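Local coordinates for protein glpG homolog (Haemophilus influenzae, PDB 2NR9), which cleaves transmembrane segments of substrate proteins within the membrane, as a rhomboid-family serine protease that uses a serine-histidine catalytic dyad, at the (R)-2-(formyloxy)-3-(phosphonooxy)propyl pentanoate site. Coordinates in Å, arbitrary orientation; residue numbers count along the deposited sequence, not the author numbering.

The (R)-2-(formyloxy)-3-(phosphonooxy)propyl pentanoate site. Residues 18, 22, 37-38, 51, 55, 58. With PA6 ((R)-2-(formyloxy)-3-(phosphonooxy)propyl pentanoate), chain B.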
loop_
_atom_site.group_PDB
_atom_site.type_symbol
_atom_site.label_atom_id
_atom_site.label_comp_id
_atom_site.label_asym_id
_atom_site.label_seq_id
_atom_site.Cartn_x
_atom_site.Cartn_y
_atom_site.Cartn_z
ATOM N N LEU A 18 -0.386 -13.469 3.138
ATOM C CA LEU A 18 0.607 -13.768 2.097
ATOM C C LEU A 18 1.951 -13.157 2.450
ATOM O O LEU A 18 3.001 -13.783 2.259
ATOM C CB LEU A 18 0.154 -13.260 0.723
ATOM C CG LEU A 18 -0.741 -14.170 -0.115
ATOM C CD1 LEU A 18 -1.117 -13.483 -1.416
ATOM C CD2 LEU A 18 -0.035 -15.491 -0.395
ATOM N N ILE A 22 5.346 -15.325 3.090
ATOM C CA ILE A 22 6.534 -15.107 2.297
ATOM C C ILE A 22 7.718 -14.680 3.177
ATOM O O ILE A 22 8.833 -15.173 3.002
ATOM C CB ILE A 22 6.271 -14.121 1.151
ATOM C CG1 ILE A 22 5.302 -14.755 0.139
ATOM C CG2 ILE A 22 7.576 -13.746 0.458
ATOM C CD1 ILE A 22 4.732 -13.778 -0.857
ATOM N N LEU A 37 12.795 -13.965 -7.746
ATOM C CA LEU A 37 11.531 -14.153 -8.442
ATOM C C LEU A 37 10.583 -12.969 -8.254
ATOM O O LEU A 37 9.757 -12.683 -9.120
ATOM C CB LEU A 37 10.845 -15.427 -7.929
ATOM C CG LEU A 37 9.553 -15.883 -8.616
ATOM C CD1 LEU A 37 8.940 -17.054 -7.859
ATOM C CD2 LEU A 37 8.558 -14.747 -8.712
ATOM N N MET A 38 10.756 -12.242 -7.154
ATOM C CA MET A 38 9.781 -11.223 -6.745
ATOM C C MET A 38 10.139 -9.767 -7.043
ATOM O O MET A 38 9.260 -8.910 -7.057
ATOM C CB MET A 38 9.484 -11.386 -5.255
ATOM C CG MET A 38 9.135 -12.806 -4.869
ATOM S SD MET A 38 7.384 -13.177 -5.003
ATOM C CE MET A 38 6.849 -12.664 -3.364
ATOM N N TRP A 51 4.214 -10.379 -13.222
ATOM C CA TRP A 51 3.951 -10.439 -11.776
ATOM C C TRP A 51 4.920 -9.519 -11.043
ATOM O O TRP A 51 4.603 -8.968 -9.980
ATOM C CB TRP A 51 4.091 -11.870 -11.250
ATOM C CG TRP A 51 5.471 -12.426 -11.411
ATOM C CD1 TRP A 51 6.517 -12.290 -10.544
ATOM C CD2 TRP A 51 5.965 -13.188 -12.522
ATOM N NE1 TRP A 51 7.635 -12.915 -11.049
ATOM C CE2 TRP A 51 7.321 -13.475 -12.262
ATOM C CE3 TRP A 51 5.394 -13.648 -13.712
ATOM C CZ2 TRP A 51 8.113 -14.207 -13.147
ATOM C CZ3 TRP A 51 6.182 -14.379 -14.591
ATOM C CH2 TRP A 51 7.526 -14.649 -14.303
ATOM N N SER A 55 4.665 -8.035 -7.420
ATOM C CA SER A 55 5.196 -8.958 -6.407
ATOM C C SER A 55 6.195 -8.375 -5.414
ATOM O O SER A 55 6.315 -8.868 -4.297
ATOM C CB SER A 55 5.758 -10.232 -7.053
ATOM O OG SER A 55 6.834 -9.947 -7.940
ATOM N N LEU A 58 5.346 -7.960 -1.686
ATOM C CA LEU A 58 5.122 -9.090 -0.789
ATOM C C LEU A 58 6.370 -9.512 -0.005
ATOM O O LEU A 58 6.318 -10.454 0.789
ATOM C CB LEU A 58 4.595 -10.277 -1.593
ATOM C CG LEU A 58 3.084 -10.442 -1.838
ATOM C CD1 LEU A 58 2.282 -9.164 -1.669
ATOM C CD2 LEU A 58 2.806 -11.126 -3.176
HETATM O O32 PA6 B . 4.567 -14.742 -8.114
HETATM C C31 PA6 B . 3.932 -14.258 -7.191
HETATM C C32 PA6 B . 2.631 -13.535 -7.454
HETATM C C33 PA6 B . 2.773 -12.063 -7.086
HETATM C C34 PA6 B . 1.612 -11.245 -7.638
HETATM C C35 PA6 B . 0.421 -11.298 -6.707
HETATM O O31 PA6 B . 4.447 -14.388 -5.833
HETATM C C3 PA6 B . 3.683 -15.045 -4.820
HETATM C C2 PA6 B . 3.826 -16.560 -4.950
HETATM O O21 PA6 B . 4.824 -17.033 -4.045
HETATM C C21 PA6 B . 4.431 -17.585 -2.758
HETATM O O22 PA6 B . 4.387 -18.795 -2.598
HETATM C C1 PA6 B . 2.498 -17.223 -4.615
HETATM O O11 PA6 B . 1.506 -16.221 -4.408
HETATM P P PA6 B . 0.209 -16.168 -5.356
HETATM O O13 PA6 B . -0.603 -15.019 -4.805
HETATM O O14 PA6 B . 0.784 -15.928 -6.733
HETATM O O12 PA6 B . -0.428 -17.525 -5.176
#
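A truncated phospholipid, PA6, lies in a largely apolar site on the rhomboid protease, between helix 10-27 on one flank and helix 31-38 with the segment from Trp51 to Leu58 on the other. The protein hides 212 of its 439 Å², and the lipid is poorly ordered.

No nitrogen or oxygen of the residues lining this site comes within bonding distance of PA6, so the contact here is by packing. The pentanoyl chain runs alongside Ser55, whose CB meets the chain carbon C33 at 3.5 Å, while the CD2 methyl of Leu58 approaches the same carbon from another direction at 4.0 Å. Met38 reaches the ester with its sulfur: CG stands anti to the carbonyl carbon (chi1 -50°), and bends at chi2 and chi3 bring SD to 3.3 Å from the ester oxygen O31, with CE alongside. The acyl carbonyl oxygen O32 is met by the CD2 tip of Leu37 and lies well off the plane of the Trp51 indole, above and just outside its CG-CD1 bond. From helix 10-27, Ile22 offers CG1 to the formyl carbon C21, and Leu18 points its CD1 methyl at the phosphate oxygen O13, 3.8 Å away.

Hydrogen bonds within the protein would stiffen the wall behind the acyl chain. Trp51 NE1 donates to Leu37 O at 2.9 Å, nearly along the C=O axis and in the indole plane, which fixes the ring's rotation and ties it to the end of helix 31-38. Ser55 OG, in the crowded position between backbone N and carbonyl carbon (chi1 61°), is turned away from the lipid; its hydroxyl is shared between Met38 O at 2.8 Å and the more distant Trp51 O at 3.2 Å, both approached from above the carbonyl plane.

The centre of the site lies about 13 Å from the nucleophile Ser116. The site accommodates a lipid, perhaps a membrane or purification remnant, and a catalytic role is not evident from the structure.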